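Long-range contacts in ferulic acid decarboxylase 1 (Candida dubliniensis, PDB 4ZAD), which probably catalyses the reversible decarboxylation of cinnamic, p-coumaric and ferulic acids to their vinyl derivatives, using bound prenylated FMN and manganese: residues T134-L140 against V307-S311; K199-D203 against Y275-D279; R78-H84 against S95-M99; N66-I70 against L143-L147. All coordinates share one frame; numbering follows the deposited sequence.

Contact 1: T134-L140 against V307-S311; sequences TKEQIDL and VNHIS
Val-307 meets Ile-138 and Leu-140 where a turn leaving strand 131-134 folds back over strand 300-312 of the large antiparallel sheet, just before a classic beta bulge. The CG1 methyl of Val-307 lies 4.3 Å from Ile-138 CD1, while its CG2 faces Leu-140 CD1. At Asn-308, which pairs together with His-309 against Glu-273 to make the bulge, the side chain runs alongside that of Lys-135 and points the same way. The lysine chain is extended, with CG anti to the backbone N (chi1 -176°), and its CB packs 3.5 Å from Asn-308 O. Its backbone N is also close to that oxygen, but the angle is too poor for a hydrogen bond.

His-309 contributes mainly backbone here: Ile-138 CD1 reaches over the peptide link and comes 3.7 Å from His-309 N, whereas the imidazole meets the ring of His-132. The turn also has a polar tie: Lys-186 NZ is hydrogen-bonded to the carbonyl oxygens of both Lys-135 and Ile-138. Ile-310 completes the apolar seam. Its CD1 is shared by two hydrophobic residues of segment 134-140, 4.3 Å from Leu-140 CD2 and 3.9 Å from Ile-138 CG1.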
loop_
_atom_site.group_PDB
_atom_site.type_symbol
_atom_site.label_atom_id
_atom_site.label_comp_id
_atom_site.label_asym_id
_atom_site.label_seq_id
_atom_site.Cartn_x
_atom_site.Cartn_y
_atom_site.Cartn_z
ATOM N N THR A 134 8.027 -34.594 -36.139
ATOM C CA THR A 134 6.881 -34.456 -37.034
ATOM C C THR A 134 5.641 -34.600 -36.193
ATOM O O THR A 134 5.722 -35.012 -35.038
ATOM C CB THR A 134 6.819 -35.557 -38.104
ATOM O OG1 THR A 134 6.608 -36.836 -37.464
ATOM C CG2 THR A 134 8.088 -35.570 -38.986
ATOM N N LYS A 135 4.494 -34.294 -36.786
ATOM C CA LYS A 135 3.192 -34.395 -36.120
ATOM C C LYS A 135 2.945 -35.764 -35.480
ATOM O O LYS A 135 2.356 -35.849 -34.395
ATOM C CB LYS A 135 2.082 -34.127 -37.135
ATOM C CG LYS A 135 0.671 -34.100 -36.555
ATOM C CD LYS A 135 -0.368 -33.810 -37.637
ATOM C CE LYS A 135 -1.790 -33.715 -37.067
ATOM N NZ LYS A 135 -2.712 -32.985 -38.004
ATOM N N GLU A 136 3.372 -36.825 -36.171
ATOM C CA GLU A 136 3.163 -38.202 -35.720
ATOM C C GLU A 136 3.930 -38.434 -34.410
ATOM O O GLU A 136 3.406 -38.997 -33.467
ATOM C CB GLU A 136 3.601 -39.203 -36.817
ATOM N N GLN A 137 5.168 -37.955 -34.358
ATOM C CA GLN A 137 6.052 -38.168 -33.209
ATOM C C GLN A 137 5.681 -37.288 -32.009
ATOM O O GLN A 137 6.138 -37.545 -30.885
ATOM C CB GLN A 137 7.518 -37.895 -33.598
ATOM C CG GLN A 137 8.044 -38.566 -34.890
ATOM C CD GLN A 137 9.489 -38.145 -35.210
ATOM O OE1 GLN A 137 9.787 -37.557 -36.263
ATOM N NE2 GLN A 137 10.385 -38.430 -34.283
ATOM N N ILE A 138 4.872 -36.246 -32.234
ATOM C CA ILE A 138 4.628 -35.262 -31.176
ATOM C C ILE A 138 3.572 -35.782 -30.244
ATOM O O ILE A 138 2.559 -36.286 -30.710
ATOM C CB ILE A 138 4.128 -33.900 -31.734
ATOM C CG1 ILE A 138 5.222 -33.174 -32.487
ATOM C CG2 ILE A 138 3.639 -32.996 -30.619
ATOM C CD1 ILE A 138 4.695 -32.306 -33.605
ATOM N N ASP A 139 3.814 -35.630 -28.943
ATOM C CA ASP A 139 2.832 -35.949 -27.887
ATOM C C ASP A 139 3.063 -35.073 -26.643
ATOM O O ASP A 139 3.869 -35.396 -25.759
ATOM C CB ASP A 139 2.879 -37.439 -27.518
ATOM C CG ASP A 139 1.737 -37.858 -26.611
ATOM O OD1 ASP A 139 1.203 -37.026 -25.861
ATOM O OD2 ASP A 139 1.380 -39.054 -26.624
ATOM N N LEU A 140 2.320 -33.966 -26.600
ATOM C CA LEU A 140 2.506 -32.901 -25.616
ATOM C C LEU A 140 2.156 -33.380 -24.201
ATOM O O LEU A 140 2.658 -32.841 -23.210
ATOM C CB LEU A 140 1.668 -31.677 -26.024
ATOM C CG LEU A 140 2.001 -31.020 -27.381
ATOM C CD1 LEU A 140 1.024 -29.905 -27.719
ATOM C CD2 LEU A 140 3.429 -30.488 -27.422
ATOM N N VAL A 307 -0.641 -28.153 -33.397
ATOM C CA VAL A 307 0.828 -28.203 -33.616
ATOM C C VAL A 307 1.169 -29.342 -34.585
ATOM O O VAL A 307 0.839 -30.480 -34.310
ATOM C CB VAL A 307 1.546 -28.456 -32.255
ATOM C CG1 VAL A 307 3.054 -28.565 -32.404
ATOM C CG2 VAL A 307 1.164 -27.379 -31.260
ATOM N N ASN A 308 1.807 -29.029 -35.711
ATOM C CA ASN A 308 2.249 -30.011 -36.693
ATOM C C ASN A 308 3.748 -30.311 -36.619
ATOM O O ASN A 308 4.197 -31.286 -37.182
ATOM C CB ASN A 308 1.977 -29.533 -38.149
ATOM C CG ASN A 308 0.481 -29.218 -38.460
ATOM O OD1 ASN A 308 0.207 -28.362 -39.338
ATOM N ND2 ASN A 308 -0.469 -29.896 -37.778
ATOM N N HIS A 309 4.544 -29.468 -35.983
ATOM C CA HIS A 309 6.000 -29.612 -36.032
ATOM C C HIS A 309 6.588 -29.064 -34.759
ATOM O O HIS A 309 5.915 -28.334 -34.058
ATOM C CB HIS A 309 6.600 -28.864 -37.243
ATOM C CG HIS A 309 8.003 -29.272 -37.571
ATOM N ND1 HIS A 309 8.307 -30.436 -38.251
ATOM C CD2 HIS A 309 9.189 -28.678 -37.296
ATOM C CE1 HIS A 309 9.618 -30.523 -38.400
ATOM N NE2 HIS A 309 10.177 -29.469 -37.827
ATOM N N ILE A 310 7.819 -29.461 -34.449
ATOM C CA ILE A 310 8.574 -28.912 -33.333
ATOM C C ILE A 310 10.044 -29.067 -33.676
ATOM O O ILE A 310 10.494 -30.129 -34.135
ATOM C CB ILE A 310 8.344 -29.645 -31.996
ATOM C CG1 ILE A 310 6.924 -29.442 -31.468
ATOM C CG2 ILE A 310 9.380 -29.187 -30.910
ATOM C CD1 ILE A 310 6.625 -30.306 -30.223
ATOM N N SER A 311 10.790 -27.993 -33.472
ATOM C CA SER A 311 12.228 -28.015 -33.630
ATOM C C SER A 311 12.760 -27.589 -32.266
ATOM O O SER A 311 12.116 -26.813 -31.591
ATOM C CB SER A 311 12.661 -27.083 -34.776
ATOM O OG SER A 311 12.456 -25.708 -34.470
#

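Contact 2: K199-D203 against Y275-D279; sequences KQVSD and YLDRD
Arg-278 reaches from the corner at the end of strand 270-277 to Ser-202, Lys-199 and Asp-203 on helix 197-207, so that a helix lying on the sheet is joined to it chiefly by one long side chain. Its CB points toward the helix, and the side chain, bent at chi2 and chi3, also touches Ile-214 and Pro-303 of neighbouring strands. CD passes 3.8 Å from Ser-202 OG. NE then donates to that same oxygen over 3.1 Å, in a bent bond (N-H...O angle 140°) with the hydroxyl 27° out of the guanidinium plane. Ser-202 OG is also hydrogen-bonded to Val-198 O, one turn back in the helix, which fixes the hydroxyl for the arginine. Beyond CZ, NH1 lies 4.0 Å from Lys-199 CE, and Lys-199 CG sits over one face of the guanidinium, the two chains crossing at about a right angle. NH2 is directed at the carboxylate of Asp-203, completing a salt-bridge network, although the modelled separation is too short to be trusted in detail.

Lys-199 NZ shares that carboxylate and is also hydrogen-bonded to Asn-194 OD1. Its salt bridge would favour an ionised Asp-203, whereas the share of the arginine is doubtful. The network is close to the cofactor: the side chain of Lys-199 is about 8 Å from the prenylated FMN. A small apolar contact joins Ser-202 CB to Leu-276 CD2 at 3.8 Å. Within the helix, Lys-199 NZ reaches Asp-203 OD2 on its syn lone pair at 3.1 Å.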
loop_
_atom_site.group_PDB
_atom_site.type_symbol
_atom_site.label_atom_id
_atom_site.label_comp_id
_atom_site.label_asym_id
_atom_site.label_seq_id
_atom_site.Cartn_x
_atom_site.Cartn_y
_atom_site.Cartn_z
ATOM N N LYS A 199 -5.764 -11.917 -31.689
ATOM C CA LYS A 199 -7.130 -11.865 -32.240
ATOM C C LYS A 199 -7.298 -10.962 -33.454
ATOM O O LYS A 199 -7.878 -11.374 -34.410
ATOM C CB LYS A 199 -8.132 -11.413 -31.172
ATOM C CG LYS A 199 -9.543 -11.252 -31.682
ATOM C CD LYS A 199 -10.557 -11.882 -30.764
ATOM C CE LYS A 199 -11.949 -11.965 -31.446
ATOM N NZ LYS A 199 -12.282 -10.675 -32.150
ATOM N N GLN A 200 -6.825 -9.719 -33.390
ATOM C CA GLN A 200 -6.811 -8.830 -34.556
ATOM C C GLN A 200 -6.307 -9.512 -35.818
ATOM O O GLN A 200 -6.972 -9.479 -36.866
ATOM C CB GLN A 200 -6.008 -7.546 -34.286
ATOM C CG GLN A 200 -6.824 -6.543 -33.486
ATOM C CD GLN A 200 -6.162 -5.191 -33.285
ATOM O OE1 GLN A 200 -6.024 -4.743 -32.137
ATOM N NE2 GLN A 200 -5.764 -4.534 -34.372
ATOM N N VAL A 201 -5.154 -10.167 -35.686
ATOM C CA VAL A 201 -4.471 -10.789 -36.818
ATOM C C VAL A 201 -5.243 -11.994 -37.303
ATOM O O VAL A 201 -5.420 -12.174 -38.491
ATOM C CB VAL A 201 -3.030 -11.180 -36.480
ATOM C CG1 VAL A 201 -2.370 -11.775 -37.688
ATOM C CG2 VAL A 201 -2.245 -9.966 -36.031
ATOM N N SER A 202 -5.730 -12.807 -36.384
ATOM C CA SER A 202 -6.457 -13.987 -36.781
ATOM C C SER A 202 -7.858 -13.605 -37.305
ATOM O O SER A 202 -8.415 -14.364 -38.126
ATOM C CB SER A 202 -6.535 -14.993 -35.629
ATOM O OG SER A 202 -7.079 -14.418 -34.444
ATOM N N ASP A 203 -8.393 -12.449 -36.842
ATOM C CA ASP A 203 -9.680 -11.900 -37.301
ATOM C C ASP A 203 -9.593 -11.671 -38.805
ATOM O O ASP A 203 -10.603 -11.690 -39.479
ATOM C CB ASP A 203 -10.027 -10.528 -36.682
ATOM C CG ASP A 203 -10.803 -10.599 -35.365
ATOM O OD1 ASP A 203 -11.253 -11.666 -34.956
ATOM O OD2 ASP A 203 -10.945 -9.531 -34.709
ATOM N N TYR A 275 -1.277 -24.697 -37.031
ATOM C CA TYR A 275 -2.405 -23.904 -37.504
ATOM C C TYR A 275 -3.277 -23.522 -36.330
ATOM O O TYR A 275 -3.776 -24.403 -35.599
ATOM C CB TYR A 275 -3.262 -24.698 -38.505
ATOM C CG TYR A 275 -2.626 -24.882 -39.858
ATOM C CD1 TYR A 275 -2.345 -23.781 -40.689
ATOM C CD2 TYR A 275 -2.285 -26.154 -40.320
ATOM C CE1 TYR A 275 -1.736 -23.963 -41.950
ATOM C CE2 TYR A 275 -1.683 -26.336 -41.562
ATOM C CZ TYR A 275 -1.419 -25.250 -42.365
ATOM O OH TYR A 275 -0.844 -25.463 -43.597
ATOM N N LEU A 276 -3.470 -22.221 -36.146
ATOM C CA LEU A 276 -4.487 -21.731 -35.202
ATOM C C LEU A 276 -5.836 -21.923 -35.881
ATOM O O LEU A 276 -6.053 -21.453 -37.011
ATOM C CB LEU A 276 -4.280 -20.246 -34.812
ATOM C CG LEU A 276 -5.493 -19.596 -34.121
ATOM C CD1 LEU A 276 -5.902 -20.395 -32.834
ATOM C CD2 LEU A 276 -5.326 -18.121 -33.819
ATOM N N ASP A 277 -6.726 -22.627 -35.181
ATOM C CA ASP A 277 -8.005 -23.011 -35.729
ATOM C C ASP A 277 -9.060 -22.248 -35.004
ATOM O O ASP A 277 -9.406 -22.528 -33.867
ATOM C CB ASP A 277 -8.211 -24.514 -35.589
ATOM C CG ASP A 277 -9.422 -25.021 -36.341
ATOM O OD1 ASP A 277 -10.347 -24.250 -36.637
ATOM O OD2 ASP A 277 -9.468 -26.235 -36.594
ATOM N N ARG A 278 -9.592 -21.253 -35.683
ATOM C CA ARG A 278 -10.511 -20.367 -35.024
ATOM C C ARG A 278 -11.963 -20.816 -35.262
ATOM O O ARG A 278 -12.948 -20.164 -34.787
ATOM C CB ARG A 278 -10.235 -18.929 -35.454
ATOM C CG ARG A 278 -10.796 -17.955 -34.440
ATOM C CD ARG A 278 -9.771 -17.023 -33.795
ATOM N NE ARG A 278 -9.952 -15.686 -34.331
ATOM C CZ ARG A 278 -11.064 -14.967 -34.203
ATOM N NH1 ARG A 278 -12.112 -15.419 -33.543
ATOM N NH2 ARG A 278 -11.122 -13.780 -34.759
ATOM N N ASP A 279 -12.069 -21.955 -35.945
ATOM C CA ASP A 279 -13.322 -22.573 -36.305
ATOM C C ASP A 279 -13.713 -23.654 -35.320
ATOM O O ASP A 279 -14.779 -24.243 -35.443
ATOM C CB ASP A 279 -13.204 -23.233 -37.686
ATOM C CG ASP A 279 -13.189 -22.247 -38.814
ATOM O OD1 ASP A 279 -13.069 -21.023 -38.574
ATOM O OD2 ASP A 279 -13.323 -22.717 -39.971
#

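Contact 3: R78-H84 against S95-M99; sequences RGFGNDH and SQTPM
Asn-82 gives two hydrogen bonds to the loop of Gln-96, one to the Gln-96 side chain and one to Ser-95 O; the two loops flank the short helix 85-90, and the bonds bring them together beside the start of helix 99-108. Asn-82 has the largest area buried here. With CG anti to its own N (chi1 170°), the carboxamide extends across to the opposing backbone. ND2 donates to Ser-95 O over 2.6 Å, nearly straight at 169°, and the oxygen lies in the plane of the amide. The backbone N of the same asparagine gives the second bond, 3.0 Å to Gln-96 OE1, tilted from the carbonyl plane. Asn-82 therefore holds the other loop through both its main chain and its side chain.

Gln-96 can answer because its chain doubles back: CB points away, but a bend at chi2 (-49°) returns the amide. Gln-96 NE2 donates to Ser-95 OG at 3.3 Å, and OG is also hydrogen-bonded to Glu-19. A water bonded only weakly to NE2 and to Arg-78 NH1 lies at the edge of the Arg-78 guanidinium, which forms salt bridges with Glu-19 and Asp-21.

His-84, second to Asn-82 in buried area, is the N-cap residue of helix 85-90 and is apolar in its dealings with this partner. Its imidazole is held at two corners, ND1 donating to Asp-83 OD1 at 2.8 Å and NE2 hydrogen-bonded to Tyr-363 OH, which restricts rotation of the ring. Met-99, first in its helix, then lies over one face: a CH-pi contact places its CB 3.9 Å from the centroid of the His-84 ring.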
loop_
_atom_site.group_PDB
_atom_site.type_symbol
_atom_site.label_atom_id
_atom_site.label_comp_id
_atom_site.label_asym_id
_atom_site.label_seq_id
_atom_site.Cartn_x
_atom_site.Cartn_y
_atom_site.Cartn_z
ATOM N N ARG A 78 14.832 -9.243 -8.185
ATOM C CA ARG A 78 16.095 -9.666 -7.595
ATOM C C ARG A 78 16.225 -9.114 -6.197
ATOM O O ARG A 78 15.644 -8.082 -5.905
ATOM C CB ARG A 78 17.196 -9.049 -8.436
ATOM C CG ARG A 78 18.580 -9.094 -7.872
ATOM C CD ARG A 78 19.545 -8.607 -8.876
ATOM N NE ARG A 78 19.765 -9.587 -9.929
ATOM C CZ ARG A 78 20.782 -9.567 -10.778
ATOM N NH1 ARG A 78 21.684 -8.590 -10.709
ATOM N NH2 ARG A 78 20.889 -10.519 -11.711
ATOM N N GLY A 79 17.023 -9.746 -5.339
ATOM C CA GLY A 79 17.022 -9.386 -3.920
ATOM C C GLY A 79 18.161 -8.555 -3.327
ATOM O O GLY A 79 18.057 -8.135 -2.154
ATOM N N PHE A 80 19.229 -8.328 -4.102
ATOM C CA PHE A 80 20.372 -7.621 -3.576
ATOM C C PHE A 80 20.592 -6.186 -4.059
ATOM O O PHE A 80 20.816 -5.267 -3.231
ATOM C CB PHE A 80 21.689 -8.420 -3.622
ATOM C CG PHE A 80 21.887 -9.310 -4.830
ATOM C CD1 PHE A 80 21.205 -10.525 -4.951
ATOM C CD2 PHE A 80 22.870 -9.005 -5.766
ATOM C CE1 PHE A 80 21.433 -11.384 -6.029
ATOM C CE2 PHE A 80 23.090 -9.831 -6.849
ATOM C CZ PHE A 80 22.360 -11.038 -6.979
ATOM N N GLY A 81 20.595 -5.940 -5.352
ATOM C CA GLY A 81 21.000 -4.588 -5.749
ATOM C C GLY A 81 19.761 -3.917 -6.272
ATOM O O GLY A 81 18.754 -3.754 -5.548
ATOM N N ASN A 82 19.846 -3.559 -7.543
ATOM C CA ASN A 82 18.708 -3.107 -8.302
ATOM C C ASN A 82 17.738 -4.268 -8.464
ATOM O O ASN A 82 18.018 -5.195 -9.197
ATOM C CB ASN A 82 19.145 -2.667 -9.683
ATOM C CG ASN A 82 17.987 -2.407 -10.579
ATOM O OD1 ASN A 82 16.993 -1.843 -10.144
ATOM N ND2 ASN A 82 18.092 -2.809 -11.825
ATOM N N ASP A 83 16.594 -4.202 -7.799
ATOM C CA ASP A 83 15.653 -5.325 -7.841
ATOM C C ASP A 83 15.121 -5.610 -9.253
ATOM O O ASP A 83 14.633 -6.689 -9.474
ATOM C CB ASP A 83 14.519 -5.195 -6.800
ATOM C CG ASP A 83 13.639 -3.976 -6.980
ATOM O OD1 ASP A 83 13.831 -3.125 -7.859
ATOM O OD2 ASP A 83 12.691 -3.875 -6.195
ATOM N N HIS A 84 15.277 -4.671 -10.197
ATOM C CA HIS A 84 14.796 -4.844 -11.564
ATOM C C HIS A 84 15.906 -5.289 -12.542
ATOM O O HIS A 84 15.737 -5.217 -13.775
ATOM C CB HIS A 84 14.114 -3.555 -12.041
ATOM C CG HIS A 84 12.691 -3.406 -11.568
ATOM N ND1 HIS A 84 12.353 -3.264 -10.241
ATOM C CD2 HIS A 84 11.523 -3.373 -12.257
ATOM C CE1 HIS A 84 11.044 -3.145 -10.135
ATOM N NE2 HIS A 84 10.516 -3.209 -11.344
ATOM N N SER A 95 22.731 -3.913 -15.485
ATOM C CA SER A 95 21.746 -4.532 -14.591
ATOM C C SER A 95 21.271 -3.626 -13.449
ATOM O O SER A 95 20.210 -3.863 -12.893
ATOM C CB SER A 95 22.250 -5.884 -14.060
ATOM O OG SER A 95 23.532 -5.799 -13.485
ATOM N N GLN A 96 22.034 -2.585 -13.111
ATOM C CA GLN A 96 21.593 -1.626 -12.089
ATOM C C GLN A 96 20.690 -0.529 -12.647
ATOM O O GLN A 96 20.206 0.343 -11.908
ATOM C CB GLN A 96 22.787 -1.025 -11.343
ATOM C CG GLN A 96 23.749 -2.074 -10.780
ATOM C CD GLN A 96 23.016 -3.140 -10.026
ATOM O OE1 GLN A 96 22.449 -2.874 -8.963
ATOM N NE2 GLN A 96 22.991 -4.350 -10.580
ATOM N N THR A 97 20.430 -0.578 -13.941
ATOM C CA THR A 97 19.484 0.334 -14.528
ATOM C C THR A 97 18.125 0.208 -13.848
ATOM O O THR A 97 17.486 -0.827 -13.940
ATOM C CB THR A 97 19.357 0.096 -16.018
ATOM O OG1 THR A 97 20.663 0.158 -16.590
ATOM C CG2 THR A 97 18.470 1.159 -16.641
ATOM N N PRO A 98 17.689 1.256 -13.139
ATOM C CA PRO A 98 16.420 1.157 -12.465
ATOM C C PRO A 98 15.266 1.310 -13.431
ATOM O O PRO A 98 15.457 1.738 -14.577
ATOM C CB PRO A 98 16.444 2.329 -11.472
ATOM C CG PRO A 98 17.655 3.128 -11.767
ATOM C CD PRO A 98 18.300 2.583 -12.975
ATOM N N MET A 99 14.071 1.009 -12.933
ATOM C CA MET A 99 12.930 0.773 -13.785
ATOM C C MET A 99 12.482 1.997 -14.512
ATOM O O MET A 99 12.079 1.899 -15.661
ATOM C CB MET A 99 11.764 0.175 -12.992
ATOM C CG MET A 99 10.484 -0.140 -13.834
ATOM S SD MET A 99 10.774 -1.231 -15.209
ATOM C CE MET A 99 9.199 -2.066 -15.382
HETATM O O HOH W 1 21.376 -6.241 -8.231
#

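Contact 4: N66-I70 against L143-L147; sequences NLFRI and LPVPL
Leu-67 and Phe-68 face Leu-143 and Pro-144 along two chains that run almost parallel, 16° apart over residues 67-70 and 143-146, with Leu-67 CA 6.9 Å from Leu-143 CA and no hydrogen bond between the segments. This is a hydrophobic contact between segments of the N-terminal and Rift-related family regions: residues 66-70, in the first, lead into strand 69-71 of a four-stranded mixed sheet, and residues 143-147, in the second, belong to the long loop after strand 131-134. Each chain has a local irregularity. A cis peptide bond precedes Phe-68, and Pro-144 is the centre of an inverse gamma turn.

Phe-68 carries the contact. Its CG stands between the backbone N and the carbonyl carbon (chi1 39°), a torsion that turns the ring onto Pro-144. Pro-144 CD lies over one face of the ring in a CH-pi contact, 3.9 Å from the centroid and 17° off the normal. At the ring edge, CZ meets Val-145 CG2 at 4.1 Å. Leu-143 adds its CB, 3.8 Å from Phe-68 CE2. Met-270 and Met-318 also touch the phenylalanine.

Leu-67 and Ile-70 extend the contact mainly through apolar groups. Leu-67 CB packs on Leu-143 CD2 at 3.9 Å, while Leu-67 O is hydrogen-bonded to Gln-57 and Asn-61. Ile-70 CD1 reaches Pro-146 CD at 4.2 Å, and the side chain of that proline is about 11 Å from the cofactor. The closest approach is to a polar atom: Phe-68 CE1 lies 3.3 Å from Pro-144 O.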
loop_
_atom_site.group_PDB
_atom_site.type_symbol
_atom_site.label_atom_id
_atom_site.label_comp_id
_atom_site.label_asym_id
_atom_site.label_seq_id
_atom_site.Cartn_x
_atom_site.Cartn_y
_atom_site.Cartn_z
ATOM N N ASN A 66 16.677 -34.116 -23.751
ATOM C CA ASN A 66 16.548 -32.809 -24.393
ATOM C C ASN A 66 15.282 -32.001 -24.073
ATOM O O ASN A 66 15.292 -30.796 -24.216
ATOM C CB ASN A 66 16.627 -32.993 -25.914
ATOM C CG ASN A 66 18.010 -33.349 -26.393
ATOM O OD1 ASN A 66 18.162 -34.103 -27.343
ATOM N ND2 ASN A 66 19.022 -32.797 -25.756
ATOM N N LEU A 67 14.197 -32.658 -23.679
ATOM C CA LEU A 67 12.895 -32.000 -23.534
ATOM C C LEU A 67 12.281 -32.241 -22.165
ATOM O O LEU A 67 11.992 -33.401 -21.833
ATOM C CB LEU A 67 11.912 -32.564 -24.573
ATOM C CG LEU A 67 12.217 -32.176 -26.009
ATOM C CD1 LEU A 67 11.354 -32.947 -27.018
ATOM C CD2 LEU A 67 11.995 -30.666 -26.108
ATOM N N PHE A 68 12.122 -31.199 -21.332
ATOM C CA PHE A 68 12.928 -29.964 -21.345
ATOM C C PHE A 68 13.210 -29.633 -19.877
ATOM O O PHE A 68 12.617 -30.253 -18.972
ATOM C CB PHE A 68 12.204 -28.805 -22.030
ATOM C CG PHE A 68 10.747 -28.746 -21.726
ATOM C CD1 PHE A 68 10.300 -28.232 -20.524
ATOM C CD2 PHE A 68 9.823 -29.210 -22.642
ATOM C CE1 PHE A 68 8.948 -28.197 -20.220
ATOM C CE2 PHE A 68 8.470 -29.188 -22.367
ATOM C CZ PHE A 68 8.018 -28.689 -21.151
ATOM N N ARG A 69 14.131 -28.701 -19.649
ATOM C CA ARG A 69 14.333 -28.096 -18.318
ATOM C C ARG A 69 13.432 -26.892 -18.230
ATOM O O ARG A 69 12.908 -26.450 -19.244
ATOM C CB ARG A 69 15.773 -27.597 -18.133
ATOM C CG ARG A 69 16.819 -28.701 -17.892
ATOM C CD ARG A 69 17.986 -28.655 -18.898
ATOM N NE ARG A 69 19.033 -27.688 -18.551
ATOM C CZ ARG A 69 19.929 -27.204 -19.413
ATOM N NH1 ARG A 69 19.911 -27.546 -20.689
ATOM N NH2 ARG A 69 20.845 -26.346 -19.004
ATOM N N ILE A 70 13.284 -26.339 -17.030
ATOM C CA ILE A 70 12.526 -25.092 -16.833
ATOM C C ILE A 70 13.365 -24.010 -16.143
ATOM O O ILE A 70 13.972 -24.268 -15.105
ATOM C CB ILE A 70 11.203 -25.333 -16.059
ATOM C CG1 ILE A 70 10.246 -26.166 -16.929
ATOM C CG2 ILE A 70 10.538 -23.976 -15.648
ATOM C CD1 ILE A 70 9.024 -26.681 -16.178
ATOM N N LEU A 143 5.358 -34.509 -22.174
ATOM C CA LEU A 143 6.359 -33.506 -21.758
ATOM C C LEU A 143 6.104 -33.022 -20.317
ATOM O O LEU A 143 4.977 -33.082 -19.827
ATOM C CB LEU A 143 6.371 -32.340 -22.753
ATOM C CG LEU A 143 6.710 -32.731 -24.203
ATOM C CD1 LEU A 143 6.616 -31.513 -25.136
ATOM C CD2 LEU A 143 8.072 -33.352 -24.246
ATOM N N PRO A 144 7.146 -32.539 -19.631
ATOM C CA PRO A 144 7.010 -32.062 -18.269
ATOM C C PRO A 144 6.498 -30.622 -18.221
ATOM O O PRO A 144 7.229 -29.688 -17.836
ATOM C CB PRO A 144 8.423 -32.161 -17.741
ATOM C CG PRO A 144 9.259 -31.880 -18.902
ATOM C CD PRO A 144 8.505 -32.298 -20.128
ATOM N N VAL A 145 5.229 -30.487 -18.601
ATOM C CA VAL A 145 4.497 -29.235 -18.609
ATOM C C VAL A 145 3.916 -29.128 -17.225
ATOM O O VAL A 145 3.310 -30.079 -16.730
ATOM C CB VAL A 145 3.383 -29.271 -19.692
ATOM C CG1 VAL A 145 2.513 -28.019 -19.675
ATOM C CG2 VAL A 145 4.013 -29.486 -21.066
ATOM N N PRO A 146 4.125 -27.994 -16.571
ATOM C CA PRO A 146 3.700 -27.863 -15.181
ATOM C C PRO A 146 2.213 -27.633 -14.988
ATOM O O PRO A 146 1.566 -27.046 -15.864
ATOM C CB PRO A 146 4.444 -26.616 -14.703
ATOM C CG PRO A 146 4.737 -25.836 -15.931
ATOM C CD PRO A 146 4.900 -26.829 -17.035
ATOM N N LEU A 147 1.693 -28.067 -13.834
ATOM C CA LEU A 147 0.415 -27.593 -13.323
ATOM C C LEU A 147 0.730 -26.544 -12.245
ATOM O O LEU A 147 1.045 -26.838 -11.057
ATOM C CB LEU A 147 -0.406 -28.738 -12.761
ATOM C CG LEU A 147 -1.851 -28.428 -12.360
ATOM C CD1 LEU A 147 -2.756 -28.632 -13.549
ATOM C CD2 LEU A 147 -2.285 -29.323 -11.202
#

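How the contacts relate
Contacts 1 and 4 are buried and largely apolar, whereas contacts 2 and 3 are only partly buried and rely on polar groups. Contacts 1 and 2 hold the same antiparallel sheet: strands 300-312 and 270-277 are neighbours in it, and Asn-308 touches Tyr-275. The long loop following strand 131-134 supplies one side of both contact 1 and contact 4, whose segments alternate along the chain and meet at Leu-140 and Val-145. Contact 4 alone joins two family regions. Contact 3, nested within its loop, is local to the N-terminal family region; it uses neutral amides to link nearby loops, while contact 2 uses charges to join helix and sheet.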